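PDB 7MCM: enoyl-CoA hydratase from Mycolicibacterium smegmatis, which probably catalyses the reversible addition of water to the double bond of 2-enoyl-CoA thioesters, giving (3S)-3-hydroxyacyl-CoA, a step of fatty acid oxidation. Local coordinates for residues B[156-161]-B[165-170]. Sequence-based numbering, arbitrary orientation.
Sequences WFLPRA and ARAAEM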
loop_
_atom_site.group_PDB
_atom_site.type_symbol
_atom_site.label_atom_id
_atom_site.label_comp_id
_atom_site.label_asym_id
_atom_site.label_seq_id
_atom_site.Cartn_x
_atom_site.Cartn_y
_atom_site.Cartn_z
ATOM N N TRP B 156 -4.909 -14.720 4.739
ATOM C CA TRP B 156 -4.656 -13.822 3.611
ATOM C C TRP B 156 -5.176 -14.412 2.303
ATOM O O TRP B 156 -5.801 -13.704 1.502
ATOM C CB TRP B 156 -3.162 -13.507 3.527
ATOM C CG TRP B 156 -2.790 -12.370 2.601
ATOM C CD1 TRP B 156 -2.713 -11.043 2.910
ATOM C CD2 TRP B 156 -2.400 -12.484 1.226
ATOM N NE1 TRP B 156 -2.320 -10.320 1.809
ATOM C CE2 TRP B 156 -2.123 -11.182 0.759
ATOM C CE3 TRP B 156 -2.275 -13.556 0.345
ATOM C CZ2 TRP B 156 -1.708 -10.926 -0.557
ATOM C CZ3 TRP B 156 -1.866 -13.301 -0.969
ATOM C CH2 TRP B 156 -1.594 -11.998 -1.403
ATOM N N PHE B 157 -4.986 -15.720 2.100
ATOM C CA PHE B 157 -5.345 -16.359 0.837
ATOM C C PHE B 157 -6.830 -16.710 0.754
ATOM O O PHE B 157 -7.423 -16.628 -0.324
ATOM C CB PHE B 157 -4.503 -17.620 0.644
ATOM C CG PHE B 157 -3.045 -17.345 0.424
ATOM C CD1 PHE B 157 -2.570 -17.049 -0.844
ATOM C CD2 PHE B 157 -2.150 -17.391 1.470
ATOM C CE1 PHE B 157 -1.229 -16.792 -1.056
ATOM C CE2 PHE B 157 -0.802 -17.135 1.256
ATOM C CZ PHE B 157 -0.353 -16.836 -0.005
ATOM N N LEU B 158 -7.457 -17.099 1.863
ATOM C CA LEU B 158 -8.821 -17.608 1.775
ATOM C C LEU B 158 -9.814 -16.559 1.275
ATOM O O LEU B 158 -10.645 -16.898 0.414
ATOM C CB LEU B 158 -9.253 -18.199 3.132
ATOM C CG LEU B 158 -10.601 -18.932 3.134
ATOM C CD1 LEU B 158 -10.627 -20.088 2.116
ATOM C CD2 LEU B 158 -10.921 -19.479 4.536
ATOM N N PRO B 159 -9.790 -15.303 1.732
ATOM C CA PRO B 159 -10.749 -14.334 1.179
ATOM C C PRO B 159 -10.550 -14.113 -0.299
ATOM O O PRO B 159 -11.513 -13.814 -1.018
ATOM C CB PRO B 159 -10.468 -13.048 1.974
ATOM C CG PRO B 159 -9.740 -13.477 3.159
ATOM C CD PRO B 159 -8.951 -14.689 2.771
ATOM N N ARG B 160 -9.318 -14.247 -0.785
ATOM C CA ARG B 160 -9.091 -14.066 -2.209
ATOM C C ARG B 160 -9.570 -15.255 -3.028
ATOM O O ARG B 160 -9.669 -15.136 -4.250
ATOM C CB ARG B 160 -7.612 -13.763 -2.442
ATOM C CG ARG B 160 -7.253 -12.392 -1.865
ATOM C CD ARG B 160 -5.838 -12.310 -1.331
ATOM N NE ARG B 160 -5.483 -10.929 -1.015
ATOM C CZ ARG B 160 -5.605 -10.369 0.182
ATOM N NH1 ARG B 160 -6.018 -11.057 1.236
ATOM N NH2 ARG B 160 -5.315 -9.080 0.323
ATOM N N ALA B 161 -9.915 -16.370 -2.384
ATOM C CA ALA B 161 -10.511 -17.512 -3.060
ATOM C C ALA B 161 -12.030 -17.511 -2.994
ATOM O O ALA B 161 -12.685 -17.913 -3.958
ATOM C CB ALA B 161 -9.991 -18.830 -2.464
ATOM N N ALA B 165 -16.791 -12.649 3.124
ATOM C CA ALA B 165 -17.846 -13.159 3.998
ATOM C C ALA B 165 -17.738 -14.672 4.168
ATOM O O ALA B 165 -17.811 -15.183 5.294
ATOM C CB ALA B 165 -19.225 -12.773 3.458
ATOM N N ARG B 166 -17.519 -15.404 3.073
ATOM C CA ARG B 166 -17.356 -16.855 3.196
ATOM C C ARG B 166 -16.069 -17.206 3.930
ATOM O O ARG B 166 -16.019 -18.203 4.652
ATOM C CB ARG B 166 -17.367 -17.528 1.819
ATOM C CG ARG B 166 -18.709 -17.505 1.109
ATOM C CD ARG B 166 -19.804 -18.215 1.920
ATOM N NE ARG B 166 -21.046 -18.277 1.157
ATOM C CZ ARG B 166 -22.230 -18.612 1.648
ATOM N NH1 ARG B 166 -22.386 -18.947 2.919
ATOM N NH2 ARG B 166 -23.289 -18.606 0.843
ATOM N N ALA B 167 -15.004 -16.423 3.738
ATOM C CA ALA B 167 -13.779 -16.704 4.482
ATOM C C ALA B 167 -13.998 -16.512 5.980
ATOM O O ALA B 167 -13.445 -17.255 6.797
ATOM C CB ALA B 167 -12.643 -15.811 3.989
ATOM N N ALA B 168 -14.778 -15.494 6.351
ATOM C CA ALA B 168 -15.132 -15.285 7.747
ATOM C C ALA B 168 -15.939 -16.465 8.273
ATOM O O ALA B 168 -15.653 -16.994 9.352
ATOM C CB ALA B 168 -15.918 -13.973 7.899
ATOM N N GLU B 169 -16.936 -16.911 7.507
ATOM C CA GLU B 169 -17.715 -18.071 7.921
ATOM C C GLU B 169 -16.821 -19.287 8.142
ATOM O O GLU B 169 -16.917 -19.959 9.174
ATOM C CB GLU B 169 -18.797 -18.381 6.888
ATOM C CG GLU B 169 -19.582 -19.634 7.229
ATOM C CD GLU B 169 -20.636 -19.955 6.203
ATOM O OE1 GLU B 169 -20.889 -19.103 5.330
ATOM O OE2 GLU B 169 -21.218 -21.053 6.270
ATOM N N MET B 170 -15.922 -19.578 7.194
ATOM C CA MET B 170 -15.073 -20.759 7.352
ATOM C C MET B 170 -14.107 -20.600 8.517
ATOM O O MET B 170 -13.847 -21.559 9.254
ATOM C CB MET B 170 -14.277 -21.030 6.068
ATOM C CG MET B 170 -15.113 -21.457 4.880
ATOM S SD MET B 170 -14.142 -21.708 3.380
ATOM C CE MET B 170 -13.085 -23.053 3.876
#
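L158 and P159 pack on A167 and M170 where two consecutive helices of the crotonase fold, 154-162 and 164-173, are joined by a tight turn, their segments at 130° between N-to-C directions. The contact is wholly apolar, without a hydrogen bond between the segments, whose axes approach to 8.1 Å. The methyl of A167 sits against the P159 ring, CB lying 3.7 Å from P159 N and 3.8 Å from P159 CG; P159 and A167 are also the closest CA pair. L158 packs beside it, on A167 and M170: chi1 of -172° sets L158 CG 3.8 Å from A167 CB, and the methyls spread along M170. CD2 meets M170 CB, and both L158 methyls lie 4.1 Å from M170 SD. V126 of helix 120-127 also touches L158, and W185 packs on M170.

The charged side chains take no part in the contact. In one of two R160 conformers, the guanidinium lies over the W156 indole and NH2 reaches the S226 carbonyl of a second subunit. On the other helix, E169 OE2 pairs with R207 of that subunit, while R166 NH1 donates to the syn lone pair of E169 OE1 at 2.8 Å, in a salt bridge nearly in the guanidinium plane.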